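Chitinase (Thermococcus kodakarensis KOD1, PDB 5DHD) probably binds chitin through this domain, a chitin-binding module of a chitinase that hydrolyses the polymer with dual catalytic domains. Local coordinates at residues T19-T24 and F75-T80. Numbering follows the deposited sequence.
Sequences TEYDVT and FGFIAT. With PE3 (3,6,9,12,15,18,21,24,27,30,33,36,39-tridecaoxahentetracontane-1,41-diol), chain D.
Y21 and F77 face each other as a hydrogen-bonded pair of two antiparallel strands, 19-24 and 75-79. T19 with A79 and V23 with F75 pair in the same way, giving six backbone bonds. Y21 N to F77 O is 2.8 Å. E20 CA and I78 CA make CH...O contacts to F77 O and T19 O.

Y21, V23, F75 and F77 point to one face of the sheet. Both phenylalanines hold CG between the backbone N and the carbonyl carbon (chi1 72° for F75, 59° for F77), which leans each ring toward the partner strand. Y21 CB sits over one face of the F77 ring, 3.7 Å from its centroid. V23 CB lies similarly over F75. The Y21 and F77 ring planes differ by 15°, but their centroids are 5.1 Å apart and displaced, so ring-on-ring contact is slight. F62 stacks on F77, and V35 and V37 of the second sheet also meet this layer. Y21 OH is hydrogen-bonded to V85 N.

The other face is mixed: the E20 and D22 carboxylates lie beside apolar I78 and W49. E20 OE2 lies close to both oxygens of D22 on the same strand, which would probably raise the pKa of one acid. Water 1 donates to D22 OD1 and weakly to F75 O. PE3 passes D22 and T24; its C30 is 3.2 Å from D22 OD2.

The backbone ladder sets the register of the two central strands of a four-stranded sheet in a beta-sandwich. The CH-pi contacts fix the rings against the second sheet, and the paired carboxylates form the side that receives water and PE3.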
loop_
_atom_site.group_PDB
_atom_site.type_symbol
_atom_site.label_atom_id
_atom_site.label_comp_id
_atom_site.label_asym_id
_atom_site.label_seq_id
_atom_site.Cartn_x
_atom_site.Cartn_y
_atom_site.Cartn_z
ATOM N N THR A 19 -10.922 3.043 8.376
ATOM C CA THR A 19 -9.957 1.980 8.572
ATOM C C THR A 19 -8.524 2.315 8.222
ATOM O O THR A 19 -8.231 2.821 7.140
ATOM C CB THR A 19 -10.413 0.766 7.752
ATOM O OG1 THR A 19 -11.773 0.454 8.096
ATOM C CG2 THR A 19 -9.570 -0.453 8.046
ATOM N N GLU A 20 -7.632 2.006 9.154
ATOM C CA GLU A 20 -6.211 2.246 8.976
ATOM C C GLU A 20 -5.509 0.999 8.466
ATOM O O GLU A 20 -5.741 -0.111 8.962
ATOM C CB GLU A 20 -5.555 2.663 10.295
ATOM C CG GLU A 20 -4.034 2.858 10.216
ATOM C CD GLU A 20 -3.456 3.554 11.451
ATOM O OE1 GLU A 20 -4.125 4.440 12.010
ATOM O OE2 GLU A 20 -2.317 3.241 11.850
ATOM N N TYR A 21 -4.657 1.194 7.469
ATOM C CA TYR A 21 -3.878 0.113 6.890
ATOM C C TYR A 21 -2.414 0.454 7.084
ATOM O O TYR A 21 -1.906 1.440 6.532
ATOM C CB TYR A 21 -4.193 -0.049 5.393
ATOM C CG TYR A 21 -5.610 -0.505 5.150
ATOM C CD1 TYR A 21 -6.661 0.403 5.175
ATOM C CD2 TYR A 21 -5.905 -1.862 4.963
ATOM C CE1 TYR A 21 -7.980 -0.022 5.029
ATOM C CE2 TYR A 21 -7.220 -2.298 4.815
ATOM C CZ TYR A 21 -8.251 -1.366 4.850
ATOM O OH TYR A 21 -9.562 -1.773 4.692
ATOM N N ASP A 22 -1.747 -0.345 7.906
ATOM C CA ASP A 22 -0.335 -0.151 8.179
ATOM C C ASP A 22 0.376 -1.211 7.369
ATOM O O ASP A 22 0.177 -2.408 7.571
ATOM C CB ASP A 22 -0.059 -0.303 9.672
ATOM C CG ASP A 22 -0.720 0.794 10.476
ATOM O OD1 ASP A 22 -0.360 1.959 10.255
ATOM O OD2 ASP A 22 -1.584 0.500 11.310
ATOM N N VAL A 23 1.195 -0.755 6.434
ATOM C CA VAL A 23 1.881 -1.643 5.513
ATOM C C VAL A 23 3.384 -1.705 5.705
ATOM O O VAL A 23 4.040 -0.673 5.835
ATOM C CB VAL A 23 1.599 -1.166 4.064
ATOM C CG1 VAL A 23 2.317 -2.074 3.052
ATOM C CG2 VAL A 23 0.102 -1.127 3.800
ATOM N N THR A 24 3.927 -2.918 5.729
ATOM C CA THR A 24 5.369 -3.083 5.826
ATOM C C THR A 24 5.814 -3.891 4.631
ATOM O O THR A 24 5.242 -4.943 4.320
ATOM C CB THR A 24 5.776 -3.858 7.097
ATOM O OG1 THR A 24 5.476 -3.058 8.241
ATOM C CG2 THR A 24 7.276 -4.159 7.101
ATOM N N PHE A 75 4.763 2.197 5.773
ATOM C CA PHE A 75 3.940 3.370 5.513
ATOM C C PHE A 75 2.516 3.009 5.874
ATOM O O PHE A 75 2.239 1.875 6.266
ATOM C CB PHE A 75 4.032 3.849 4.039
ATOM C CG PHE A 75 3.349 2.956 3.029
ATOM C CD1 PHE A 75 3.984 1.801 2.556
ATOM C CD2 PHE A 75 2.071 3.266 2.544
ATOM C CE1 PHE A 75 3.361 0.985 1.620
ATOM C CE2 PHE A 75 1.454 2.439 1.610
ATOM C CZ PHE A 75 2.110 1.298 1.150
ATOM N N GLY A 76 1.606 3.966 5.785
ATOM C CA GLY A 76 0.237 3.640 6.122
ATOM C C GLY A 76 -0.743 4.636 5.566
ATOM O O GLY A 76 -0.363 5.704 5.075
ATOM N N PHE A 77 -2.017 4.279 5.638
ATOM C CA PHE A 77 -3.062 5.164 5.167
ATOM C C PHE A 77 -4.368 4.817 5.852
ATOM O O PHE A 77 -4.513 3.745 6.447
ATOM C CB PHE A 77 -3.256 5.078 3.636
ATOM C CG PHE A 77 -3.611 3.707 3.129
ATOM C CD1 PHE A 77 -2.624 2.784 2.812
ATOM C CD2 PHE A 77 -4.947 3.363 2.937
ATOM C CE1 PHE A 77 -2.967 1.515 2.305
ATOM C CE2 PHE A 77 -5.300 2.101 2.423
ATOM C CZ PHE A 77 -4.313 1.182 2.112
ATOM N N ILE A 78 -5.309 5.747 5.789
ATOM C CA ILE A 78 -6.626 5.534 6.362
ATOM C C ILE A 78 -7.620 5.726 5.233
ATOM O O ILE A 78 -7.540 6.705 4.487
ATOM C CB ILE A 78 -6.948 6.534 7.495
ATOM C CG1 ILE A 78 -6.006 6.285 8.681
ATOM C CG2 ILE A 78 -8.437 6.381 7.917
ATOM C CD1 ILE A 78 -6.029 7.387 9.748
ATOM N N ALA A 79 -8.533 4.772 5.084
ATOM C CA ALA A 79 -9.563 4.845 4.056
ATOM C C ALA A 79 -10.901 5.017 4.768
ATOM O O ALA A 79 -11.095 4.510 5.874
ATOM C CB ALA A 79 -9.576 3.584 3.186
ATOM N N THR A 80 -11.824 5.734 4.143
ATOM C CA THR A 80 -13.123 5.959 4.757
ATOM C C THR A 80 -13.959 4.690 4.739
ATOM O O THR A 80 -13.897 3.901 3.795
ATOM C CB THR A 80 -13.883 7.076 4.032
ATOM O OG1 THR A 80 -14.108 6.707 2.669
ATOM C CG2 THR A 80 -13.073 8.375 4.100
HETATM C C42 PE3 D . 2.332 -5.246 12.725
HETATM C C41 PE3 D . 1.646 -6.155 13.724
HETATM O O40 PE3 D . 1.210 -5.364 14.825
HETATM C C39 PE3 D . 0.570 -6.241 15.742
HETATM C C38 PE3 D . 0.064 -5.462 16.960
HETATM O O37 PE3 D . -0.887 -4.491 16.562
HETATM C C36 PE3 D . -1.343 -3.767 17.717
HETATM C C35 PE3 D . -2.381 -2.683 17.304
HETATM O O34 PE3 D . -1.758 -1.701 16.440
HETATM C C33 PE3 D . -2.732 -0.713 16.042
HETATM C C32 PE3 D . -2.078 0.325 15.103
HETATM O O31 PE3 D . -0.657 0.131 14.981
HETATM C C30 PE3 D . -0.160 1.126 14.103
HETATM C C29 PE3 D . 1.351 0.994 13.934
HETATM O O28 PE3 D . 1.662 -0.249 13.293
HETATM C C27 PE3 D . 3.083 -0.289 13.136
HETATM C C26 PE3 D . 3.501 -1.575 12.419
HETATM O O25 PE3 D . 2.789 -1.741 11.188
HETATM C C24 PE3 D . 3.312 -2.931 10.606
HETATM C C23 PE3 D . 2.648 -3.215 9.278
HETATM O O22 PE3 D . 2.306 -4.566 9.145
HETATM O O HOH W 1 2.130 2.704 9.307
#